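Local coordinates for protein fumarate reductase iron-sulfur subunit (Mycolicibacterium smegmatis, PDB 7D6V) that probably relays electrons from succinate oxidation toward quinone through its 2Fe-2S, 4Fe-4S and 3Fe-4S clusters, as the iron-sulfur subunit of succinate dehydrogenase Sdh1, at residues B[140-145]-B[176-181]; B[4-9]-B[25-30]; B[10-15]-B[45-50]. All blocks are in the same frame, centred on the assembly; numbering follows the deposited sequence.

Contact 1 (B[140-145]-B[176-181]); sequences QEFRKC and RIAELD. With SF4 (iron/sulfur cluster), chain F.
Phe142 and Arg143 pack on Glu179 in a buried contact between the C-terminal ends of helices 133-142 and 171-181. The Phe142 ring turns its edge to Glu179, CD2 lying 3.7 Å from Glu179 CA near the ring plane; CE2 makes an apolar contact with Ala178 CB at 4.2 Å. Glu179 CG is anti to the backbone N (chi1 -170°), and a bend at chi2 places CD beside Arg143 CD, with OE2 3.3 Å from that carbon. OE2 stands well out of the guanidinium plane; no N-H points at it, and any attraction is probably that of the charges alone. Glu179 OE1 makes a salt bridge within its own helix, to Arg176 NH1 at 3.0 Å, while Arg143 NH2 makes a salt bridge to Glu139 and NH1 a hydrogen bond to Gln146, both of subunit A. Arg143 NH1 and Arg176 NH1 lie 4.2 Å apart; the carboxylates of Glu179 and of Glu139 of subunit A probably offset the like charges. A type I turn from Phe142, with Arg143 in it, leads to Cys145, whose SG binds iron FE3 of the 4Fe-4S cluster at 2.4 Å. Cys145 opens the CxxCxxCxxxC motif typical of the dicluster domain in succinate dehydrogenase iron-sulfur subunits.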
loop_
_atom_site.group_PDB
_atom_site.type_symbol
_atom_site.label_atom_id
_atom_site.label_comp_id
_atom_site.label_asym_id
_atom_site.label_seq_id
_atom_site.Cartn_x
_atom_site.Cartn_y
_atom_site.Cartn_z
ATOM N N GLN B 140 -13.577 -3.480 0.654
ATOM C CA GLN B 140 -12.294 -3.845 1.235
ATOM C C GLN B 140 -11.270 -4.154 0.159
ATOM O O GLN B 140 -10.072 -3.938 0.365
ATOM C CB GLN B 140 -12.467 -5.043 2.165
ATOM C CG GLN B 140 -12.830 -4.672 3.580
ATOM C CD GLN B 140 -12.719 -5.839 4.526
ATOM O OE1 GLN B 140 -12.717 -6.992 4.106
ATOM N NE2 GLN B 140 -12.635 -5.549 5.814
ATOM N N GLU B 141 -11.717 -4.674 -0.986
ATOM C CA GLU B 141 -10.784 -4.882 -2.092
ATOM C C GLU B 141 -10.185 -3.564 -2.564
ATOM O O GLU B 141 -8.980 -3.472 -2.818
ATOM C CB GLU B 141 -11.467 -5.593 -3.254
ATOM C CG GLU B 141 -10.470 -6.113 -4.275
ATOM C CD GLU B 141 -11.001 -6.077 -5.689
ATOM O OE1 GLU B 141 -10.196 -6.232 -6.630
ATOM O OE2 GLU B 141 -12.224 -5.901 -5.861
ATOM N N PHE B 142 -11.015 -2.526 -2.694
ATOM C CA PHE B 142 -10.514 -1.234 -3.146
ATOM C C PHE B 142 -9.720 -0.513 -2.070
ATOM O O PHE B 142 -8.919 0.368 -2.397
ATOM C CB PHE B 142 -11.667 -0.346 -3.612
ATOM C CG PHE B 142 -12.596 -1.014 -4.577
ATOM C CD1 PHE B 142 -12.108 -1.820 -5.589
ATOM C CD2 PHE B 142 -13.963 -0.833 -4.476
ATOM C CE1 PHE B 142 -12.964 -2.433 -6.475
ATOM C CE2 PHE B 142 -14.822 -1.443 -5.359
ATOM C CZ PHE B 142 -14.323 -2.244 -6.358
ATOM N N ARG B 143 -9.928 -0.852 -0.799
ATOM C CA ARG B 143 -9.127 -0.225 0.247
ATOM C C ARG B 143 -7.696 -0.747 0.294
ATOM O O ARG B 143 -6.918 -0.278 1.130
ATOM C CB ARG B 143 -9.779 -0.413 1.616
ATOM C CG ARG B 143 -11.193 0.110 1.724
ATOM C CD ARG B 143 -11.219 1.590 2.002
ATOM N NE ARG B 143 -10.855 1.898 3.379
ATOM C CZ ARG B 143 -10.666 3.129 3.837
ATOM N NH1 ARG B 143 -10.815 4.165 3.028
ATOM N NH2 ARG B 143 -10.331 3.325 5.102
ATOM N N LYS B 144 -7.329 -1.695 -0.569
ATOM C CA LYS B 144 -5.957 -2.175 -0.658
ATOM C C LYS B 144 -5.036 -1.201 -1.373
ATOM O O LYS B 144 -3.825 -1.435 -1.411
ATOM C CB LYS B 144 -5.909 -3.519 -1.389
ATOM C CG LYS B 144 -6.288 -4.718 -0.548
ATOM C CD LYS B 144 -6.705 -5.879 -1.429
ATOM C CE LYS B 144 -5.621 -6.216 -2.434
ATOM N NZ LYS B 144 -6.184 -6.705 -3.722
ATOM N N CYS B 145 -5.597 -0.164 -1.978
ATOM C CA CYS B 145 -4.825 0.766 -2.801
ATOM C C CYS B 145 -3.735 1.669 -2.210
ATOM O O CYS B 145 -4.037 2.694 -1.600
ATOM C CB CYS B 145 -5.785 1.632 -3.629
ATOM S SG CYS B 145 -5.110 3.235 -4.120
ATOM N N ARG B 176 -12.277 4.956 -6.084
ATOM C CA ARG B 176 -12.670 5.494 -4.784
ATOM C C ARG B 176 -14.169 5.774 -4.729
ATOM O O ARG B 176 -14.824 5.516 -3.710
ATOM C CB ARG B 176 -11.866 6.760 -4.489
ATOM C CG ARG B 176 -12.386 7.581 -3.333
ATOM C CD ARG B 176 -11.648 7.259 -2.053
ATOM N NE ARG B 176 -12.028 8.163 -0.973
ATOM C CZ ARG B 176 -12.649 7.781 0.135
ATOM N NH1 ARG B 176 -12.959 6.508 0.319
ATOM N NH2 ARG B 176 -12.956 8.675 1.062
ATOM N N ILE B 177 -14.727 6.308 -5.816
ATOM C CA ILE B 177 -16.170 6.519 -5.895
ATOM C C ILE B 177 -16.911 5.193 -5.786
ATOM O O ILE B 177 -17.930 5.093 -5.098
ATOM C CB ILE B 177 -16.535 7.266 -7.192
ATOM C CG1 ILE B 177 -16.021 8.703 -7.145
ATOM C CG2 ILE B 177 -18.036 7.258 -7.414
ATOM C CD1 ILE B 177 -16.186 9.448 -8.444
ATOM N N ALA B 178 -16.413 4.156 -6.464
ATOM C CA ALA B 178 -17.031 2.836 -6.357
ATOM C C ALA B 178 -16.934 2.288 -4.938
ATOM O O ALA B 178 -17.876 1.662 -4.437
ATOM C CB ALA B 178 -16.380 1.871 -7.345
ATOM N N GLU B 179 -15.795 2.504 -4.281
ATOM C CA GLU B 179 -15.610 2.048 -2.908
ATOM C C GLU B 179 -16.594 2.726 -1.965
ATOM O O GLU B 179 -17.141 2.086 -1.061
ATOM C CB GLU B 179 -14.164 2.303 -2.480
ATOM C CG GLU B 179 -13.745 1.681 -1.157
ATOM C CD GLU B 179 -14.120 2.528 0.040
ATOM O OE1 GLU B 179 -14.190 3.765 -0.110
ATOM O OE2 GLU B 179 -14.351 1.962 1.127
ATOM N N LEU B 180 -16.828 4.024 -2.156
ATOM C CA LEU B 180 -17.796 4.722 -1.316
ATOM C C LEU B 180 -19.229 4.345 -1.671
ATOM O O LEU B 180 -20.101 4.334 -0.796
ATOM C CB LEU B 180 -17.596 6.230 -1.429
ATOM C CG LEU B 180 -16.392 6.782 -0.669
ATOM C CD1 LEU B 180 -16.107 8.209 -1.082
ATOM C CD2 LEU B 180 -16.628 6.692 0.822
ATOM N N ASP B 181 -19.488 4.032 -2.941
ATOM C CA ASP B 181 -20.825 3.633 -3.365
ATOM C C ASP B 181 -21.198 2.252 -2.845
ATOM O O ASP B 181 -22.369 2.000 -2.547
ATOM C CB ASP B 181 -20.910 3.671 -4.890
ATOM C CG ASP B 181 -22.331 3.791 -5.394
ATOM O OD1 ASP B 181 -22.970 4.828 -5.135
ATOM O OD2 ASP B 181 -22.807 2.852 -6.063
HETATM FE FE1 SF4 F . -3.771 2.853 -9.034
HETATM FE FE2 SF4 F . -3.429 0.088 -7.871
HETATM FE FE3 SF4 F . -3.923 2.443 -6.047
HETATM FE FE4 SF4 F . -1.277 2.170 -7.475
HETATM S S1 SF4 F . -2.429 0.923 -6.179
HETATM S S2 SF4 F . -2.772 3.688 -7.343
HETATM S S3 SF4 F . -2.277 1.333 -9.167
HETATM S S4 SF4 F . -4.923 1.608 -7.738
#

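Contact 2 (B[4-9]-B[25-30]); sequences YDAKLR and VEVNDG
Tyr4 and Val27 exchange two backbone hydrogen bonds: Val27 N to Tyr4 O at 2.8 Å, and Tyr4 N to Val27 O at 3.1 Å. Ala6 and Val25 form a second such pair, with Ala6 N to Val25 O at 2.7 Å and a longer return bond. Between them Asp5 and Glu26 are a non-hydrogen-bonded pair, their CA atoms 4.3 Å apart.

The pairing belongs to the N-terminal beta hairpin, strands 4-14 and 17-27, of the beta-grasp fold of 2Fe-2S ferredoxins. Tyr4, Ala6, Val25 and Val27 put their side chains on one face of the sheet. Tyr4 CG sits between the backbone N and the carbonyl carbon (chi1 64°), and the ring lies beside Val27, which covers part of one face in a CH-pi contact: Val27 CB is 4.2 Å from the ring centroid, toward the rim. Val27 CG1 lies near Tyr4 CE2 and OH, and its second methyl, CG2, meets Ala6 CB at 3.5 Å. Leu8 CD1 crosses to Val25 CG2 at 3.8 Å.

Helix 33-43 covers the apolar face, Ile36 touching Leu8, Val25 and Val27. On the other face are the acids of Asp5 and Glu26, 5.7 Å apart from Asp5 OD1 to Glu26 OE2. Past the strand end, Asn28 ND2 donates to Glu26 OE1 from above the carboxylate plane, and Asn28 also bonds Thr3 and Glu31.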
loop_
_atom_site.group_PDB
_atom_site.type_symbol
_atom_site.label_atom_id
_atom_site.label_comp_id
_atom_site.label_asym_id
_atom_site.label_seq_id
_atom_site.Cartn_x
_atom_site.Cartn_y
_atom_site.Cartn_z
ATOM N N TYR B 4 27.553 -8.836 -11.887
ATOM C CA TYR B 4 27.993 -8.280 -13.156
ATOM C C TYR B 4 27.811 -6.770 -13.120
ATOM O O TYR B 4 27.300 -6.205 -12.150
ATOM C CB TYR B 4 27.225 -8.897 -14.330
ATOM C CG TYR B 4 25.746 -8.593 -14.323
ATOM C CD1 TYR B 4 25.206 -7.667 -15.200
ATOM C CD2 TYR B 4 24.890 -9.230 -13.441
ATOM C CE1 TYR B 4 23.859 -7.382 -15.196
ATOM C CE2 TYR B 4 23.544 -8.951 -13.429
ATOM C CZ TYR B 4 23.033 -8.029 -14.310
ATOM O OH TYR B 4 21.688 -7.752 -14.304
ATOM N N ASP B 5 28.233 -6.116 -14.196
ATOM C CA ASP B 5 28.106 -4.673 -14.357
ATOM C C ASP B 5 27.017 -4.415 -15.390
ATOM O O ASP B 5 27.153 -4.809 -16.552
ATOM C CB ASP B 5 29.435 -4.056 -14.783
ATOM C CG ASP B 5 30.347 -3.763 -13.605
ATOM O OD1 ASP B 5 29.835 -3.445 -12.514
ATOM O OD2 ASP B 5 31.580 -3.851 -13.773
ATOM N N ALA B 6 25.943 -3.758 -14.967
ATOM C CA ALA B 6 24.809 -3.496 -15.837
ATOM C C ALA B 6 24.926 -2.125 -16.489
ATOM O O ALA B 6 25.712 -1.274 -16.073
ATOM C CB ALA B 6 23.498 -3.587 -15.060
ATOM N N LYS B 7 24.123 -1.923 -17.530
ATOM C CA LYS B 7 24.042 -0.652 -18.240
ATOM C C LYS B 7 22.682 -0.023 -17.963
ATOM O O LYS B 7 21.652 -0.522 -18.431
ATOM C CB LYS B 7 24.269 -0.846 -19.737
ATOM C CG LYS B 7 25.659 -1.354 -20.084
ATOM C CD LYS B 7 25.859 -1.466 -21.584
ATOM C CE LYS B 7 25.041 -2.605 -22.172
ATOM N NZ LYS B 7 25.499 -3.935 -21.698
ATOM N N LEU B 8 22.689 1.059 -17.192
ATOM C CA LEU B 8 21.518 1.886 -16.955
ATOM C C LEU B 8 21.553 3.107 -17.865
ATOM O O LEU B 8 22.610 3.536 -18.330
ATOM C CB LEU B 8 21.450 2.331 -15.495
ATOM C CG LEU B 8 21.228 1.257 -14.435
ATOM C CD1 LEU B 8 21.329 1.868 -13.052
ATOM C CD2 LEU B 8 19.882 0.592 -14.628
ATOM N N ARG B 9 20.370 3.657 -18.128
ATOM C CA ARG B 9 20.226 4.807 -19.009
ATOM C C ARG B 9 19.251 5.796 -18.355
ATOM O O ARG B 9 18.213 6.155 -18.897
ATOM C CB ARG B 9 19.824 4.361 -20.416
ATOM C CG ARG B 9 19.779 5.483 -21.428
ATOM C CD ARG B 9 19.399 5.025 -22.831
ATOM N NE ARG B 9 18.028 4.547 -22.942
ATOM C CZ ARG B 9 17.539 3.950 -24.023
ATOM N NH1 ARG B 9 18.316 3.765 -25.078
ATOM N NH2 ARG B 9 16.278 3.545 -24.054
ATOM N N VAL B 25 26.704 0.223 -13.393
ATOM C CA VAL B 25 26.586 -0.095 -11.975
ATOM C C VAL B 25 26.716 -1.599 -11.786
ATOM O O VAL B 25 26.336 -2.392 -12.652
ATOM C CB VAL B 25 25.250 0.412 -11.381
ATOM C CG1 VAL B 25 25.268 0.338 -9.865
ATOM C CG2 VAL B 25 24.959 1.829 -11.842
ATOM N N GLU B 26 27.258 -1.988 -10.634
ATOM C CA GLU B 26 27.397 -3.391 -10.274
ATOM C C GLU B 26 26.082 -3.936 -9.731
ATOM O O GLU B 26 25.474 -3.338 -8.840
ATOM C CB GLU B 26 28.506 -3.547 -9.237
ATOM C CG GLU B 26 28.725 -4.958 -8.753
ATOM C CD GLU B 26 29.211 -5.000 -7.318
ATOM O OE1 GLU B 26 28.386 -4.783 -6.406
ATOM O OE2 GLU B 26 30.416 -5.249 -7.102
ATOM N N VAL B 27 25.646 -5.074 -10.265
ATOM C CA VAL B 27 24.386 -5.703 -9.882
ATOM C C VAL B 27 24.687 -7.054 -9.251
ATOM O O VAL B 27 25.466 -7.839 -9.799
ATOM C CB VAL B 27 23.442 -5.861 -11.086
ATOM C CG1 VAL B 27 22.174 -6.591 -10.680
ATOM C CG2 VAL B 27 23.103 -4.508 -11.667
ATOM N N ASN B 28 24.077 -7.316 -8.101
ATOM C CA ASN B 28 24.160 -8.608 -7.438
ATOM C C ASN B 28 22.849 -9.372 -7.599
ATOM O O ASN B 28 21.811 -8.813 -7.952
ATOM C CB ASN B 28 24.494 -8.439 -5.954
ATOM C CG ASN B 28 25.862 -7.842 -5.730
ATOM O OD1 ASN B 28 26.874 -8.527 -5.846
ATOM N ND2 ASN B 28 25.901 -6.558 -5.400
ATOM N N ASP B 29 22.914 -10.673 -7.332
ATOM C CA ASP B 29 21.729 -11.516 -7.413
ATOM C C ASP B 29 20.737 -11.149 -6.315
ATOM O O ASP B 29 21.110 -11.016 -5.148
ATOM C CB ASP B 29 22.116 -12.987 -7.297
ATOM C CG ASP B 29 22.757 -13.524 -8.559
ATOM O OD1 ASP B 29 22.130 -13.435 -9.634
ATOM O OD2 ASP B 29 23.892 -14.037 -8.474
ATOM N N GLY B 30 19.474 -10.985 -6.694
ATOM C CA GLY B 30 18.421 -10.728 -5.735
ATOM C C GLY B 30 18.166 -9.278 -5.399
ATOM O O GLY B 30 17.535 -9.001 -4.374
#

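Contact 3 (B[10-15]-B[45-50]); sequences VWRGDD and TPDLAV
Arg12, whose NE lies against Leu48 CD1, shares one polar atom with its neighbour Gly13: Asp100 OD1 takes a salt bridge from Arg12 NE and a hydrogen bond from Gly13 N. The other oxygen of that acid, OD2, accepts from Ala49 N, so a single carboxylate ties the end of strand 4-14 to the loop 45-50 although no hydrogen bond joins the two directly. This is the 2Fe-2S ferredoxin domain, a beta-grasp fold, and the loop follows helix 33-43, which lies across the sheet that strand 4-14 helps to build.

The direct contact is made by the Arg12 side chain, which bends at chi2 (-68°) and chi3 (-47°), placing CD and NE beside Leu48 CD1. Leu48 comes up against one face of the flat guanidinium, CD1 standing 3.5 Å above the plane, offset toward the rim. The same methyl is 3.6 Å from Arg12 CD, and Val10 CG1, two residues back on the strand, approaches it at 4.1 Å.

Further out along the guanidinium, Arg12 NH1 is 4.2 Å from Asp47 OD1, too far for a salt bridge, though the opposite charges would probably still attract. Thr45 and Asp47 belong to a type I turn, Thr45 to Leu48, whose closing bond, from Leu48 N to Thr45 O, is weak. Arg12 NH2 donates to Tyr23 OH of strand 17-27, and at this end of the guanidinium Thr45 meets it by a methyl group: Thr45 CG2 lies 3.8 Å from Arg12 NH2.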
loop_
_atom_site.group_PDB
_atom_site.type_symbol
_atom_site.label_atom_id
_atom_site.label_comp_id
_atom_site.label_asym_id
_atom_site.label_seq_id
_atom_site.Cartn_x
_atom_site.Cartn_y
_atom_site.Cartn_z
ATOM N N VAL B 10 19.566 6.188 -17.116
ATOM C CA VAL B 10 18.675 7.000 -16.290
ATOM C C VAL B 10 18.484 8.393 -16.884
ATOM O O VAL B 10 19.431 9.017 -17.380
ATOM C CB VAL B 10 19.239 7.084 -14.861
ATOM C CG1 VAL B 10 18.400 8.002 -13.991
ATOM C CG2 VAL B 10 19.336 5.701 -14.248
ATOM N N TRP B 11 17.247 8.895 -16.815
ATOM C CA TRP B 11 16.911 10.226 -17.312
ATOM C C TRP B 11 17.277 11.298 -16.289
ATOM O O TRP B 11 16.911 11.197 -15.114
ATOM C CB TRP B 11 15.419 10.306 -17.637
ATOM C CG TRP B 11 14.997 11.583 -18.314
ATOM C CD1 TRP B 11 14.949 11.819 -19.653
ATOM C CD2 TRP B 11 14.567 12.795 -17.680
ATOM N NE1 TRP B 11 14.518 13.097 -19.895
ATOM C CE2 TRP B 11 14.279 13.719 -18.700
ATOM C CE3 TRP B 11 14.402 13.190 -16.350
ATOM C CZ2 TRP B 11 13.833 15.008 -18.432
ATOM C CZ3 TRP B 11 13.962 14.467 -16.088
ATOM C CH2 TRP B 11 13.684 15.362 -17.121
ATOM N N ARG B 12 17.992 12.331 -16.736
ATOM C CA ARG B 12 18.396 13.447 -15.891
ATOM C C ARG B 12 17.873 14.755 -16.467
ATOM O O ARG B 12 17.872 14.948 -17.684
ATOM C CB ARG B 12 19.924 13.534 -15.755
ATOM C CG ARG B 12 20.620 12.245 -15.381
ATOM C CD ARG B 12 20.294 11.798 -13.972
ATOM N NE ARG B 12 20.395 12.878 -12.996
ATOM C CZ ARG B 12 21.488 13.158 -12.293
ATOM N NH1 ARG B 12 21.481 14.155 -11.425
ATOM N NH2 ARG B 12 22.591 12.447 -12.465
ATOM N N GLY B 13 17.439 15.651 -15.598
ATOM C CA GLY B 13 16.996 16.963 -16.020
ATOM C C GLY B 13 15.933 17.501 -15.085
ATOM O O GLY B 13 15.714 16.980 -13.998
ATOM N N ASP B 14 15.281 18.565 -15.538
ATOM C CA ASP B 14 14.192 19.197 -14.796
ATOM C C ASP B 14 13.146 19.658 -15.805
ATOM O O ASP B 14 13.141 19.240 -16.966
ATOM C CB ASP B 14 14.711 20.332 -13.897
ATOM C CG ASP B 14 15.526 21.365 -14.654
ATOM O OD1 ASP B 14 16.541 21.833 -14.101
ATOM O OD2 ASP B 14 15.158 21.717 -15.790
ATOM N N ASP B 15 12.237 20.527 -15.358
ATOM C CA ASP B 15 11.135 20.992 -16.191
ATOM C C ASP B 15 11.583 21.831 -17.382
ATOM O O ASP B 15 10.769 22.075 -18.277
ATOM C CB ASP B 15 10.146 21.796 -15.348
ATOM C CG ASP B 15 10.803 22.958 -14.627
ATOM O OD1 ASP B 15 10.073 23.757 -14.003
ATOM O OD2 ASP B 15 12.044 23.072 -14.677
ATOM N N THR B 45 26.309 9.511 -8.372
ATOM C CA THR B 45 25.382 10.631 -8.530
ATOM C C THR B 45 24.739 10.948 -7.186
ATOM O O THR B 45 23.594 10.551 -6.925
ATOM C CB THR B 45 24.311 10.325 -9.574
ATOM O OG1 THR B 45 23.457 9.282 -9.093
ATOM C CG2 THR B 45 24.945 9.886 -10.877
ATOM N N PRO B 46 25.441 11.672 -6.311
ATOM C CA PRO B 46 24.877 11.970 -4.984
ATOM C C PRO B 46 23.598 12.789 -5.028
ATOM O O PRO B 46 22.760 12.660 -4.128
ATOM C CB PRO B 46 26.009 12.738 -4.286
ATOM C CG PRO B 46 27.221 12.532 -5.126
ATOM C CD PRO B 46 26.748 12.312 -6.514
ATOM N N ASP B 47 23.421 13.629 -6.048
ATOM C CA ASP B 47 22.296 14.550 -6.134
ATOM C C ASP B 47 21.185 14.045 -7.051
ATOM O O ASP B 47 20.376 14.843 -7.529
ATOM C CB ASP B 47 22.775 15.921 -6.607
ATOM C CG ASP B 47 23.586 15.843 -7.877
ATOM O OD1 ASP B 47 24.091 14.746 -8.191
ATOM O OD2 ASP B 47 23.703 16.868 -8.576
ATOM N N LEU B 48 21.130 12.742 -7.310
ATOM C CA LEU B 48 20.104 12.180 -8.179
ATOM C C LEU B 48 18.770 12.091 -7.446
ATOM O O LEU B 48 18.698 11.568 -6.332
ATOM C CB LEU B 48 20.529 10.799 -8.674
ATOM C CG LEU B 48 19.465 9.946 -9.357
ATOM C CD1 LEU B 48 19.256 10.420 -10.772
ATOM C CD2 LEU B 48 19.881 8.492 -9.338
ATOM N N ALA B 49 17.711 12.575 -8.092
ATOM C CA ALA B 49 16.394 12.688 -7.475
ATOM C C ALA B 49 15.619 11.377 -7.592
ATOM O O ALA B 49 15.455 10.851 -8.694
ATOM C CB ALA B 49 15.624 13.822 -8.147
ATOM N N VAL B 50 15.136 10.847 -6.460
ATOM C CA VAL B 50 14.541 9.508 -6.455
ATOM C C VAL B 50 13.149 9.462 -5.830
ATOM O O VAL B 50 12.195 9.015 -6.476
ATOM C CB VAL B 50 15.468 8.501 -5.751
ATOM C CG1 VAL B 50 14.853 7.117 -5.775
ATOM C CG2 VAL B 50 16.814 8.475 -6.424
#

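How the contacts relate
Contacts 2 and 3 belong to the N-terminal 2Fe-2S domain and contact 1 to the helical dicluster domain, on the opposite side of the chain's centre. Contacts 2 and 3 lie about 18 Å apart between centres and share strand 4-14, used first as 4-9 against strand 17-27 and then, with residue 15 just past its end, in 10-15 against the loop 45-50. Their segments alternate along the chain, 4-9, 10-15, 25-30, 45-50, before contact 1 begins at 140-145. Contact 1 is about 39 Å from contact 2 and 35 Å from contact 3, centre to centre, with no touch. The two-domain layout carries the three clusters, consistent with a chain for electron transfer.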